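Local structure of 433aa long hypothetical phosphoribosylglycinamide formyl transferase (Pyrococcus horikoshii, 2DWC) at residues B[324-329]-B[335-340]; B[388-393]-B[405-410]; B[72-77]-B[91-96]. The protein is an ATP-grasp protein of the PurT type, found as an assembly of two chains, that holds adenosine-5'-diphosphate in a pocket. All coordinates share one frame; numbering follows the deposited sequence.

Interaction 1 of 3, residues B[324-329]-B[335-340]; sequences LPIPGE and RLFPML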
ATOM      1  N   LEU B 324     -12.890 -13.499  -4.132  1.00 16.40           N
ATOM      2  CA  LEU B 324     -11.795 -14.150  -3.398  1.00 15.36           C
ATOM      3  C   LEU B 324     -12.202 -14.294  -1.924  1.00 16.48           C
ATOM      4  O   LEU B 324     -13.069 -13.574  -1.406  1.00 19.51           O
ATOM      5  CB  LEU B 324     -10.513 -13.295  -3.497  1.00 15.29           C
ATOM      6  CG  LEU B 324     -10.005 -13.214  -4.943  1.00 15.47           C
ATOM      7  CD1 LEU B 324      -8.913 -12.094  -5.045  1.00 17.72           C
ATOM      8  CD2 LEU B 324      -9.419 -14.528  -5.407  1.00 15.69           C
ATOM      9  N   PRO B 325     -11.534 -15.205  -1.210  1.00 16.38           N
ATOM     10  CA  PRO B 325     -11.842 -15.397   0.202  1.00 18.80           C
ATOM     11  C   PRO B 325     -11.166 -14.329   1.076  1.00 22.43           C
ATOM     12  O   PRO B 325     -10.245 -13.601   0.643  1.00 19.98           O
ATOM     13  CB  PRO B 325     -11.284 -16.801   0.492  1.00 21.86           C
ATOM     14  CG  PRO B 325     -10.171 -16.938  -0.461  1.00 24.82           C
ATOM     15  CD  PRO B 325     -10.650 -16.262  -1.729  1.00 18.43           C
ATOM     16  N   ILE B 326     -11.650 -14.229   2.306  1.00 17.70           N
ATOM     17  CA  ILE B 326     -11.071 -13.317   3.291  1.00 16.79           C
ATOM     18  C   ILE B 326     -11.015 -14.113   4.607  1.00 21.48           C
ATOM     19  O   ILE B 326     -12.064 -14.556   5.129  1.00 24.03           O
ATOM     20  CB  ILE B 326     -11.969 -12.096   3.536  1.00 17.56           C
ATOM     21  CG1 ILE B 326     -12.036 -11.235   2.248  1.00 17.16           C
ATOM     22  CG2 ILE B 326     -11.435 -11.315   4.769  1.00 19.05           C
ATOM     23  CD1 ILE B 326     -13.133 -10.097   2.289  1.00 18.10           C
ATOM     24  N   PRO B 327      -9.810 -14.338   5.135  1.00 18.69           N
ATOM     25  CA  PRO B 327      -9.684 -15.085   6.404  1.00 23.35           C
ATOM     26  C   PRO B 327     -10.356 -14.359   7.569  1.00 24.78           C
ATOM     27  O   PRO B 327     -10.318 -13.119   7.678  1.00 23.47           O
ATOM     28  CB  PRO B 327      -8.168 -15.160   6.624  1.00 25.12           C
ATOM     29  CG  PRO B 327      -7.587 -14.949   5.275  1.00 31.30           C
ATOM     30  CD  PRO B 327      -8.485 -13.955   4.611  1.00 19.61           C
ATOM     31  N   GLY B 328     -10.950 -15.126   8.477  1.00 23.25           N
ATOM     32  CA  GLY B 328     -11.580 -14.500   9.628  1.00 25.97           C
ATOM     33  C   GLY B 328     -11.402 -15.362  10.879  1.00 36.74           C
ATOM     34  O   GLY B 328     -10.798 -16.436  10.826  1.00 38.01           O
ATOM     35  N   GLU B 329     -11.921 -14.896  12.006  1.00 30.58           N
ATOM     36  CA  GLU B 329     -11.814 -15.655  13.251  1.00 34.76           C
ATOM     37  C   GLU B 329     -13.212 -15.781  13.881  1.00 29.58           C
ATOM     38  O   GLU B 329     -13.838 -14.793  14.188  1.00 29.45           O
ATOM     39  CB  GLU B 329     -10.872 -14.921  14.208  1.00 33.42           C
ATOM     40  CG  GLU B 329     -10.490 -15.692  15.447  1.00 51.72           C
ATOM     41  CD  GLU B 329      -9.755 -14.832  16.463  1.00 60.95           C
ATOM     42  OE1 GLU B 329      -9.226 -15.407  17.448  1.00 62.58           O
ATOM     43  OE2 GLU B 329      -9.716 -13.588  16.283  1.00 57.77           O
ATOM     44  N   ARG B 335     -18.162 -14.085  12.805  1.00 28.35           N
ATOM     45  CA  ARG B 335     -16.911 -14.248  12.082  1.00 26.83           C
ATOM     46  C   ARG B 335     -16.303 -12.831  12.121  1.00 25.48           C
ATOM     47  O   ARG B 335     -16.832 -11.890  11.516  1.00 24.35           O
ATOM     48  CB  ARG B 335     -17.174 -14.688  10.633  1.00 20.66           C
ATOM     49  CG  ARG B 335     -15.978 -15.365   9.951  1.00 24.04           C
ATOM     50  CD  ARG B 335     -16.308 -15.726   8.492  1.00 25.86           C
ATOM     51  NE  ARG B 335     -15.274 -16.481   7.750  1.00 28.78           N
ATOM     52  CZ  ARG B 335     -14.219 -15.949   7.121  1.00 30.96           C
ATOM     53  NH1 ARG B 335     -14.016 -14.613   7.139  1.00 24.77           N
ATOM     54  NH2 ARG B 335     -13.392 -16.751   6.433  1.00 26.38           N
ATOM     55  N   LEU B 336     -15.229 -12.677  12.903  1.00 24.74           N
ATOM     56  CA  LEU B 336     -14.599 -11.384  13.065  1.00 21.40           C
ATOM     57  C   LEU B 336     -13.338 -11.249  12.238  1.00 18.55           C
ATOM     58  O   LEU B 336     -12.732 -12.231  11.826  1.00 21.19           O
ATOM     59  CB  LEU B 336     -14.245 -11.136  14.564  1.00 26.98           C
ATOM     60  CG  LEU B 336     -15.417 -11.255  15.563  1.00 23.78           C
ATOM     61  CD1 LEU B 336     -14.936 -10.796  16.937  1.00 30.63           C
ATOM     62  CD2 LEU B 336     -16.597 -10.405  15.123  1.00 21.73           C
ATOM     63  N   PHE B 337     -12.946 -10.001  11.995  1.00 20.76           N
ATOM     64  CA  PHE B 337     -11.700  -9.736  11.272  1.00 21.25           C
ATOM     65  C   PHE B 337     -10.780  -9.068  12.318  1.00 18.33           C
ATOM     66  O   PHE B 337     -11.005  -7.946  12.740  1.00 22.47           O
ATOM     67  CB  PHE B 337     -11.925  -8.790  10.094  1.00 20.27           C
ATOM     68  CG  PHE B 337     -10.717  -8.712   9.202  1.00 20.39           C
ATOM     69  CD1 PHE B 337     -10.463  -9.735   8.308  1.00 20.61           C
ATOM     70  CD2 PHE B 337      -9.753  -7.720   9.398  1.00 21.37           C
ATOM     71  CE1 PHE B 337      -9.260  -9.806   7.620  1.00 22.28           C
ATOM     72  CE2 PHE B 337      -8.543  -7.771   8.717  1.00 23.63           C
ATOM     73  CZ  PHE B 337      -8.289  -8.810   7.833  1.00 21.92           C
ATOM     74  N   PRO B 338      -9.705  -9.745  12.700  1.00 24.94           N
ATOM     75  CA  PRO B 338      -8.790  -9.202  13.713  1.00 25.84           C
ATOM     76  C   PRO B 338      -8.048  -7.936  13.310  1.00 28.80           C
ATOM     77  O   PRO B 338      -7.533  -7.844  12.219  1.00 23.11           O
ATOM     78  CB  PRO B 338      -7.820 -10.364  13.953  1.00 28.28           C
ATOM     79  CG  PRO B 338      -8.603 -11.593  13.527  1.00 39.91           C
ATOM     80  CD  PRO B 338      -9.278 -11.093  12.276  1.00 33.18           C
ATOM     81  N   MET B 339      -7.996  -6.981  14.221  1.00 23.32           N
ATOM     82  CA  MET B 339      -7.291  -5.719  14.009  1.00 21.05           C
ATOM     83  C   MET B 339      -5.790  -5.983  14.309  1.00 29.45           C
ATOM     84  O   MET B 339      -5.467  -6.858  15.119  1.00 30.32           O
ATOM     85  CB  MET B 339      -7.889  -4.715  15.001  1.00 30.89           C
ATOM     86  CG  MET B 339      -7.209  -3.400  15.154  1.00 44.58           C
ATOM     87  SD  MET B 339      -8.289  -2.507  16.307  1.00 31.32           S
ATOM     88  CE  MET B 339      -7.749  -3.269  17.983  1.00 36.87           C
ATOM     89  N   LEU B 340      -4.873  -5.265  13.650  1.00 22.20           N
ATOM     90  CA  LEU B 340      -3.454  -5.463  13.905  1.00 23.61           C
ATOM     91  C   LEU B 340      -2.960  -4.560  15.041  1.00 25.39           C
ATOM     92  O   LEU B 340      -2.222  -5.009  15.943  1.00 22.05           O
ATOM     93  CB  LEU B 340      -2.642  -5.200  12.623  1.00 23.39           C
ATOM     94  CG  LEU B 340      -1.118  -5.277  12.763  1.00 31.89           C
ATOM     95  CD1 LEU B 340      -0.691  -6.687  13.161  1.00 33.61           C
ATOM     96  CD2 LEU B 340      -0.466  -4.867  11.460  1.00 31.55           C
TER
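Arg-335 reaches back along the loop and takes the carbonyl of Ile-326 end-on, with two nitrogens on one oxygen: NH1 lies 2.8 Å and NH2 2.9 Å from Ile-326 O. The two donors come to that oxygen from opposite faces of its carbonyl plane, while the oxygen sits close to the plane of the guanidinium. The reach comes from a chain extended from CG to NE, with CG anti to the backbone nitrogen (chi1 -159°). Gly-328 N lies over one face of the same guanidinium; it is 3.4 Å from Arg-335 NH1, but two donors make no bond.

Further along, Glu-329 and Leu-336 form an antiparallel hydrogen-bonded pair, Glu-329 N to Leu-336 O and Leu-336 N to Glu-329 O both at 2.8 Å. This is the open end of a beta hairpin built from strands 329-331 and 334-337. Next to the pair, on the loop side, the CG2 branch of Ile-326 touches CE1 of the Phe-337 ring at 3.9 Å, the two side chains crossing nearly at a right angle.

Phe-311 and His-307 also meet that ring, Thr-228 OG1 gives Arg-335 NH1 a second partner, and Leu-366 of the second subunit packs on Pro-327. Two N-H groups of a cationic side chain on one oxygen would polarise the Ile-326 carbonyl and tie the loop to the hairpin strand.

Interaction 2 of 3, residues B[388-393]-B[405-410]; sequences GIALAW and EMVAHM
In the PurT C-terminal region, strand 386-393 is followed by helix 397-409, which folds back over the sheet, and Ala-390 of the strand meets Val-407 and Ala-408 of the helix. This is plain alpha-on-beta packing. The strand runs between two antiparallel neighbours, 343-349 and 371-375, and Ala-390 points from it toward the helix, whereas Ile-389 and Leu-391 point away.

The small residue lets the backbones come close, with 5.3 Å between Ala-390 CA and Ala-408 CA. The methyl of Ala-390 does all the touching from the strand side. It meets the CG1 branch of Val-407 at 3.7 Å, and, close beside that branch, it also faces the helix backbone, Ala-390 CB lying 3.7 Å from Ala-408 N. Val-407 has CG1 anti to its backbone nitrogen (chi1 172°), which brings that branch onto the methyl. The side chains that meet are all apolar and buried, and the two segments bury 118 Å² between them, both sides summed.

Neighbouring strands widen the seat of the helix: Val-407 also rests on Ala-371 and Val-373, and Ala-408 on His-346, whose ring meets that of His-409 edge-to-face. At the end of the strand, Trp-393 packs on Pro-308 of the second subunit. Methyl to methyl, Ala-390 CB stands 4.0 Å from Ala-408 CB.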
ATOM      1  N   GLY B 388      -5.925  15.165   1.906  1.00 17.80           N
ATOM      2  CA  GLY B 388      -5.080  14.077   2.395  1.00 18.96           C
ATOM      3  C   GLY B 388      -5.495  13.672   3.790  1.00 18.40           C
ATOM      4  O   GLY B 388      -6.533  14.139   4.278  1.00 17.84           O
ATOM      5  N   ILE B 389      -4.721  12.795   4.420  1.00 16.84           N
ATOM      6  CA  ILE B 389      -5.013  12.410   5.807  1.00 16.91           C
ATOM      7  C   ILE B 389      -3.720  12.153   6.559  1.00 18.52           C
ATOM      8  O   ILE B 389      -2.710  11.767   5.970  1.00 17.49           O
ATOM      9  CB  ILE B 389      -5.810  11.063   5.965  1.00 17.62           C
ATOM     10  CG1 ILE B 389      -5.151   9.954   5.109  1.00 19.65           C
ATOM     11  CG2 ILE B 389      -7.285  11.280   5.688  1.00 24.28           C
ATOM     12  CD1 ILE B 389      -5.578   8.557   5.542  1.00 27.86           C
ATOM     13  N   ALA B 390      -3.754  12.384   7.870  1.00 18.31           N
ATOM     14  CA  ALA B 390      -2.645  11.979   8.714  1.00 16.60           C
ATOM     15  C   ALA B 390      -3.128  10.626   9.300  1.00 21.04           C
ATOM     16  O   ALA B 390      -4.317  10.469   9.622  1.00 19.95           O
ATOM     17  CB  ALA B 390      -2.428  13.005   9.878  1.00 21.13           C
ATOM     18  N   LEU B 391      -2.213   9.657   9.416  1.00 15.49           N
ATOM     19  CA  LEU B 391      -2.521   8.318   9.969  1.00 17.71           C
ATOM     20  C   LEU B 391      -1.560   8.123  11.137  1.00 21.32           C
ATOM     21  O   LEU B 391      -0.393   8.459  11.016  1.00 18.78           O
ATOM     22  CB  LEU B 391      -2.162   7.222   8.968  1.00 23.83           C
ATOM     23  CG  LEU B 391      -3.164   6.667   7.971  1.00 42.51           C
ATOM     24  CD1 LEU B 391      -2.434   5.683   7.038  1.00 34.31           C
ATOM     25  CD2 LEU B 391      -4.274   5.946   8.725  1.00 44.70           C
ATOM     26  N   ALA B 392      -2.022   7.557  12.244  1.00 17.91           N
ATOM     27  CA  ALA B 392      -1.122   7.331  13.361  1.00 18.38           C
ATOM     28  C   ALA B 392      -1.564   6.049  14.064  1.00 18.59           C
ATOM     29  O   ALA B 392      -2.758   5.743  14.092  1.00 20.87           O
ATOM     30  CB  ALA B 392      -1.180   8.507  14.351  1.00 21.47           C
ATOM     31  N   TRP B 393      -0.622   5.314  14.645  1.00 18.69           N
ATOM     32  CA  TRP B 393      -1.002   4.075  15.357  1.00 16.55           C
ATOM     33  C   TRP B 393      -0.321   4.027  16.728  1.00 18.22           C
ATOM     34  O   TRP B 393       0.735   4.633  16.936  1.00 21.46           O
ATOM     35  CB  TRP B 393      -0.577   2.851  14.551  1.00 18.99           C
ATOM     36  CG  TRP B 393       0.819   2.988  13.878  1.00 18.52           C
ATOM     37  CD1 TRP B 393       2.013   2.517  14.365  1.00 20.72           C
ATOM     38  CD2 TRP B 393       1.146   3.719  12.673  1.00 18.89           C
ATOM     39  NE1 TRP B 393       3.058   2.915  13.553  1.00 22.53           N
ATOM     40  CE2 TRP B 393       2.551   3.649  12.509  1.00 19.16           C
ATOM     41  CE3 TRP B 393       0.390   4.430  11.725  1.00 20.02           C
ATOM     42  CZ2 TRP B 393       3.221   4.260  11.426  1.00 19.59           C
ATOM     43  CZ3 TRP B 393       1.058   5.047  10.643  1.00 16.54           C
ATOM     44  CH2 TRP B 393       2.459   4.949  10.504  1.00 19.99           C
ATOM     45  N   GLU B 405      -4.254  13.855  14.954  1.00 20.65           N
ATOM     46  CA  GLU B 405      -4.665  15.258  14.964  1.00 21.12           C
ATOM     47  C   GLU B 405      -3.474  16.211  14.968  1.00 19.12           C
ATOM     48  O   GLU B 405      -3.447  17.210  14.217  1.00 22.79           O
ATOM     49  CB  GLU B 405      -5.537  15.547  16.187  1.00 26.68           C
ATOM     50  CG  GLU B 405      -6.051  16.959  16.236  1.00 28.21           C
ATOM     51  CD  GLU B 405      -6.884  17.192  17.487  1.00 47.62           C
ATOM     52  OE1 GLU B 405      -6.556  16.599  18.541  1.00 50.58           O
ATOM     53  OE2 GLU B 405      -7.855  17.971  17.416  1.00 51.86           O
ATOM     54  N   MET B 406      -2.471  15.933  15.814  1.00 19.19           N
ATOM     55  CA  MET B 406      -1.308  16.787  15.879  1.00 23.70           C
ATOM     56  C   MET B 406      -0.557  16.833  14.546  1.00 23.15           C
ATOM     57  O   MET B 406      -0.152  17.898  14.108  1.00 23.24           O
ATOM     58  CB  MET B 406      -0.382  16.316  17.013  1.00 29.12           C
ATOM     59  CG  MET B 406       0.975  16.975  16.994  1.00 34.35           C
ATOM     60  SD  MET B 406       2.025  16.421  18.366  1.00 39.67           S
ATOM     61  CE  MET B 406       2.683  14.784  17.764  1.00 35.74           C
ATOM     62  N   VAL B 407      -0.362  15.675  13.913  1.00 21.42           N
ATOM     63  CA  VAL B 407       0.323  15.619  12.609  1.00 20.64           C
ATOM     64  C   VAL B 407      -0.464  16.407  11.546  1.00 20.11           C
ATOM     65  O   VAL B 407       0.110  17.208  10.792  1.00 20.31           O
ATOM     66  CB  VAL B 407       0.523  14.132  12.155  1.00 21.90           C
ATOM     67  CG1 VAL B 407       1.054  14.073  10.683  1.00 22.95           C
ATOM     68  CG2 VAL B 407       1.545  13.454  13.082  1.00 21.69           C
ATOM     69  N   ALA B 408      -1.776  16.229  11.494  1.00 19.85           N
ATOM     70  CA  ALA B 408      -2.551  16.975  10.507  1.00 20.92           C
ATOM     71  C   ALA B 408      -2.416  18.473  10.723  1.00 28.39           C
ATOM     72  O   ALA B 408      -2.284  19.239   9.765  1.00 21.91           O
ATOM     73  CB  ALA B 408      -4.024  16.579  10.560  1.00 19.74           C
ATOM     74  N   HIS B 409      -2.484  18.901  11.983  1.00 21.87           N
ATOM     75  CA  HIS B 409      -2.381  20.323  12.284  1.00 23.56           C
ATOM     76  C   HIS B 409      -1.012  20.957  12.025  1.00 23.99           C
ATOM     77  O   HIS B 409      -0.909  22.176  12.010  1.00 29.95           O
ATOM     78  CB  HIS B 409      -2.849  20.579  13.724  1.00 31.49           C
ATOM     79  CG  HIS B 409      -4.328  20.414  13.903  1.00 40.25           C
ATOM     80  ND1 HIS B 409      -4.931  20.375  15.147  1.00 53.32           N
ATOM     81  CD2 HIS B 409      -5.330  20.290  12.999  1.00 49.84           C
ATOM     82  CE1 HIS B 409      -6.237  20.232  14.997  1.00 48.92           C
ATOM     83  NE2 HIS B 409      -6.506  20.178  13.706  1.00 48.93           N
ATOM     84  N   MET B 410       0.030  20.142  11.821  1.00 19.54           N
ATOM     85  CA  MET B 410       1.349  20.644  11.508  1.00 22.15           C
ATOM     86  C   MET B 410       1.496  20.980  10.021  1.00 24.38           C
ATOM     87  O   MET B 410       2.487  21.597   9.600  1.00 23.83           O
ATOM     88  CB  MET B 410       2.395  19.593  11.871  1.00 24.29           C
ATOM     89  CG  MET B 410       2.578  19.424  13.381  1.00 26.35           C
ATOM     90  SD  MET B 410       3.790  18.112  13.698  1.00 31.07           S
ATOM     91  CE  MET B 410       4.016  18.182  15.459  1.00 32.47           C
TER

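Interaction 3 of 3, residues B[72-77]-B[91-96]; sequences DFLWSV and EAINLD
Leu-74 leaves its helix pointing toward Ile-93 and Asn-94, and its side chain makes the whole contact with one methyl. CB only sets the direction; with CG anti to the carbonyl carbon (chi1 -61°), the chain leads outward from the helix. CG is still 5.2 Å from Ile-93 CG2, so the branch point itself does not touch. CD1, anti to CA, carries the tip the rest of the way: it lies 3.8 Å from Ile-93 CG2, the two side chains crossing nearly at a right angle, and 4.2 Å from Asn-94 CB. The other branch, CD2, stays 5.4 Å from Ile-93 CG2. Ala-97 and Phe-101 of helix 95-103 also pack against Leu-74.

The setting is the Rossmann-like preATP-grasp domain, a parallel sheet with strand order 3-2-1-4. Helix 71-81 belongs to the crossover from strand 62-65 at one edge to strand 85-88 at the other, and segment 91-96 follows that last strand and leads into the next helix. Ile-93 is the last residue of an inverse gamma turn centred on Ala-92, with Ile-93 N hydrogen-bonded to Glu-91 O at 2.8 Å, and its side chain rests on Leu-25 of the sheet.

Asn-94 is the N-cap of helix 95-103. Its OD1 accepts from Ala-97 N, and its ND2 donates to Met-69 O in the loop before helix 71-81.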
ATOM      1  N   ASP B  72     -25.619   7.058 -21.062  1.00 17.71           N
ATOM      2  CA  ASP B  72     -24.971   6.689 -22.330  1.00 19.52           C
ATOM      3  C   ASP B  72     -23.431   6.675 -22.192  1.00 13.55           C
ATOM      4  O   ASP B  72     -22.754   5.831 -22.828  1.00 15.44           O
ATOM      5  CB  ASP B  72     -25.236   7.741 -23.428  1.00 32.12           C
ATOM      6  CG  ASP B  72     -26.589   7.643 -24.097  1.00 44.96           C
ATOM      7  OD1 ASP B  72     -27.428   6.779 -23.729  1.00 31.29           O
ATOM      8  OD2 ASP B  72     -26.777   8.492 -25.034  1.00 36.23           O
ATOM      9  N   PHE B  73     -22.903   7.647 -21.453  1.00 16.74           N
ATOM     10  CA  PHE B  73     -21.456   7.720 -21.224  1.00 16.73           C
ATOM     11  C   PHE B  73     -21.009   6.447 -20.496  1.00 18.37           C
ATOM     12  O   PHE B  73     -20.065   5.764 -20.918  1.00 16.55           O
ATOM     13  CB  PHE B  73     -21.091   8.971 -20.395  1.00 17.45           C
ATOM     14  CG  PHE B  73     -19.716   8.906 -19.790  1.00 19.80           C
ATOM     15  CD1 PHE B  73     -18.607   8.711 -20.597  1.00 17.77           C
ATOM     16  CD2 PHE B  73     -19.541   9.024 -18.416  1.00 18.04           C
ATOM     17  CE1 PHE B  73     -17.306   8.636 -20.031  1.00 13.88           C
ATOM     18  CE2 PHE B  73     -18.271   8.957 -17.826  1.00 16.34           C
ATOM     19  CZ  PHE B  73     -17.126   8.757 -18.651  1.00 13.53           C
ATOM     20  N   LEU B  74     -21.692   6.131 -19.403  1.00 18.89           N
ATOM     21  CA  LEU B  74     -21.339   4.947 -18.631  1.00 18.21           C
ATOM     22  C   LEU B  74     -21.486   3.677 -19.455  1.00 17.14           C
ATOM     23  O   LEU B  74     -20.632   2.773 -19.370  1.00 14.41           O
ATOM     24  CB  LEU B  74     -22.186   4.861 -17.335  1.00 19.17           C
ATOM     25  CG  LEU B  74     -21.997   6.057 -16.370  1.00 19.15           C
ATOM     26  CD1 LEU B  74     -22.889   5.835 -15.130  1.00 20.02           C
ATOM     27  CD2 LEU B  74     -20.520   6.195 -15.942  1.00 19.58           C
ATOM     28  N   TRP B  75     -22.540   3.567 -20.260  1.00 13.39           N
ATOM     29  CA  TRP B  75     -22.665   2.357 -21.065  1.00 14.45           C
ATOM     30  C   TRP B  75     -21.516   2.223 -22.088  1.00 12.79           C
ATOM     31  O   TRP B  75     -21.038   1.143 -22.409  1.00 15.33           O
ATOM     32  CB  TRP B  75     -24.006   2.365 -21.823  1.00 19.18           C
ATOM     33  CG  TRP B  75     -25.016   1.406 -21.226  1.00 16.52           C
ATOM     34  CD1 TRP B  75     -26.240   1.729 -20.704  1.00 18.80           C
ATOM     35  CD2 TRP B  75     -24.881  -0.021 -21.105  1.00 17.60           C
ATOM     36  NE1 TRP B  75     -26.889   0.572 -20.279  1.00 15.56           N
ATOM     37  CE2 TRP B  75     -26.071  -0.508 -20.510  1.00 19.70           C
ATOM     38  CE3 TRP B  75     -23.874  -0.935 -21.446  1.00 17.42           C
ATOM     39  CZ2 TRP B  75     -26.271  -1.874 -20.252  1.00 20.28           C
ATOM     40  CZ3 TRP B  75     -24.074  -2.299 -21.190  1.00 21.28           C
ATOM     41  CH2 TRP B  75     -25.271  -2.746 -20.596  1.00 20.97           C
ATOM     42  N   SER B  76     -21.083   3.353 -22.630  1.00 15.25           N
ATOM     43  CA  SER B  76     -20.017   3.296 -23.618  1.00 14.93           C
ATOM     44  C   SER B  76     -18.770   2.731 -22.940  1.00 15.85           C
ATOM     45  O   SER B  76     -18.070   1.868 -23.467  1.00 13.93           O
ATOM     46  CB  SER B  76     -19.738   4.721 -24.178  1.00 15.59           C
ATOM     47  OG  SER B  76     -18.675   4.666 -25.109  1.00 16.07           O
ATOM     48  N   VAL B  77     -18.506   3.188 -21.728  1.00 14.24           N
ATOM     49  CA  VAL B  77     -17.339   2.673 -21.019  1.00 13.10           C
ATOM     50  C   VAL B  77     -17.506   1.183 -20.683  1.00 13.75           C
ATOM     51  O   VAL B  77     -16.597   0.377 -20.882  1.00 14.04           O
ATOM     52  CB  VAL B  77     -17.129   3.467 -19.697  1.00 14.88           C
ATOM     53  CG1 VAL B  77     -15.904   2.870 -18.948  1.00 16.52           C
ATOM     54  CG2 VAL B  77     -16.871   4.967 -20.032  1.00 14.97           C
ATOM     55  N   GLU B  91     -22.396   8.193  -4.687  1.00 34.84           N
ATOM     56  CA  GLU B  91     -23.829   8.030  -4.868  1.00 38.64           C
ATOM     57  C   GLU B  91     -24.305   8.708  -6.159  1.00 30.99           C
ATOM     58  O   GLU B  91     -25.270   8.251  -6.770  1.00 36.02           O
ATOM     59  CB  GLU B  91     -24.580   8.632  -3.669  1.00 41.43           C
ATOM     60  CG  GLU B  91     -26.071   8.499  -3.780  1.00 49.16           C
ATOM     61  CD  GLU B  91     -26.797   9.679  -3.147  1.00 69.29           C
ATOM     62  OE1 GLU B  91     -26.480   9.999  -1.966  1.00 58.01           O
ATOM     63  OE2 GLU B  91     -27.678  10.273  -3.837  1.00 69.17           O
ATOM     64  N   ALA B  92     -23.613   9.784  -6.571  1.00 33.87           N
ATOM     65  CA  ALA B  92     -23.992  10.557  -7.769  1.00 32.67           C
ATOM     66  C   ALA B  92     -23.621   9.889  -9.090  1.00 30.56           C
ATOM     67  O   ALA B  92     -22.809  10.380  -9.878  1.00 27.12           O
ATOM     68  CB  ALA B  92     -23.401  11.943  -7.702  1.00 39.67           C
ATOM     69  N   ILE B  93     -24.220   8.734  -9.299  1.00 25.38           N
ATOM     70  CA  ILE B  93     -24.020   7.972 -10.504  1.00 24.37           C
ATOM     71  C   ILE B  93     -25.418   7.700 -11.055  1.00 24.98           C
ATOM     72  O   ILE B  93     -26.387   7.599 -10.305  1.00 25.48           O
ATOM     73  CB  ILE B  93     -23.283   6.650 -10.193  1.00 29.61           C
ATOM     74  CG1 ILE B  93     -21.813   6.940  -9.866  1.00 33.64           C
ATOM     75  CG2 ILE B  93     -23.372   5.707 -11.358  1.00 30.75           C
ATOM     76  CD1 ILE B  93     -21.140   5.779  -9.180  1.00 41.08           C
ATOM     77  N   ASN B  94     -25.545   7.595 -12.366  1.00 18.98           N
ATOM     78  CA  ASN B  94     -26.855   7.302 -12.933  1.00 19.22           C
ATOM     79  C   ASN B  94     -27.340   5.944 -12.417  1.00 19.37           C
ATOM     80  O   ASN B  94     -26.731   4.900 -12.703  1.00 19.50           O
ATOM     81  CB  ASN B  94     -26.768   7.277 -14.462  1.00 20.00           C
ATOM     82  CG  ASN B  94     -28.134   7.121 -15.122  1.00 27.60           C
ATOM     83  OD1 ASN B  94     -28.768   6.057 -15.040  1.00 21.92           O
ATOM     84  ND2 ASN B  94     -28.595   8.187 -15.782  1.00 19.21           N
ATOM     85  N   LEU B  95     -28.453   5.935 -11.662  1.00 18.57           N
ATOM     86  CA  LEU B  95     -28.937   4.659 -11.102  1.00 20.31           C
ATOM     87  C   LEU B  95     -29.557   3.713 -12.126  1.00 25.52           C
ATOM     88  O   LEU B  95     -29.382   2.494 -12.041  1.00 19.81           O
ATOM     89  CB  LEU B  95     -29.921   4.937  -9.947  1.00 21.92           C
ATOM     90  CG  LEU B  95     -29.435   5.870  -8.841  1.00 28.84           C
ATOM     91  CD1 LEU B  95     -30.643   6.192  -7.920  1.00 33.79           C
ATOM     92  CD2 LEU B  95     -28.266   5.240  -8.049  1.00 28.26           C
ATOM     93  N   ASP B  96     -30.284   4.240 -13.110  1.00 18.81           N
ATOM     94  CA  ASP B  96     -30.821   3.362 -14.147  1.00 20.71           C
ATOM     95  C   ASP B  96     -29.663   2.614 -14.842  1.00 23.60           C
ATOM     96  O   ASP B  96     -29.792   1.469 -15.232  1.00 20.08           O
ATOM     97  CB  ASP B  96     -31.564   4.166 -15.234  1.00 23.93           C
ATOM     98  CG  ASP B  96     -32.955   4.615 -14.793  1.00 36.50           C
ATOM     99  OD1 ASP B  96     -33.404   4.210 -13.706  1.00 28.58           O
ATOM    100  OD2 ASP B  96     -33.594   5.382 -15.538  1.00 33.78           O
TER

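Overall arrangement
Interactions 1 and 2 reach the same mixed sheet, with nearest atoms about 8 Å apart, while interaction 3 belongs to the separate parallel sheet, its nearest atoms about 21 Å from interaction 1 and about 19 Å from interaction 2. Interaction 1 is the polar one: partly buried, it ends in an exposed glutamate and relies on backbone bonds and an arginine. Interactions 2 and 3 are buried and apolar across their segments, but differ in kind: in 2 a methyl lets helix and strand backbones close up, whereas in 3 a longer leucine bridges from a helix to a loop and helix start. Both 1 and 2 have residues against the second subunit; interaction 3 has no neighbour from it.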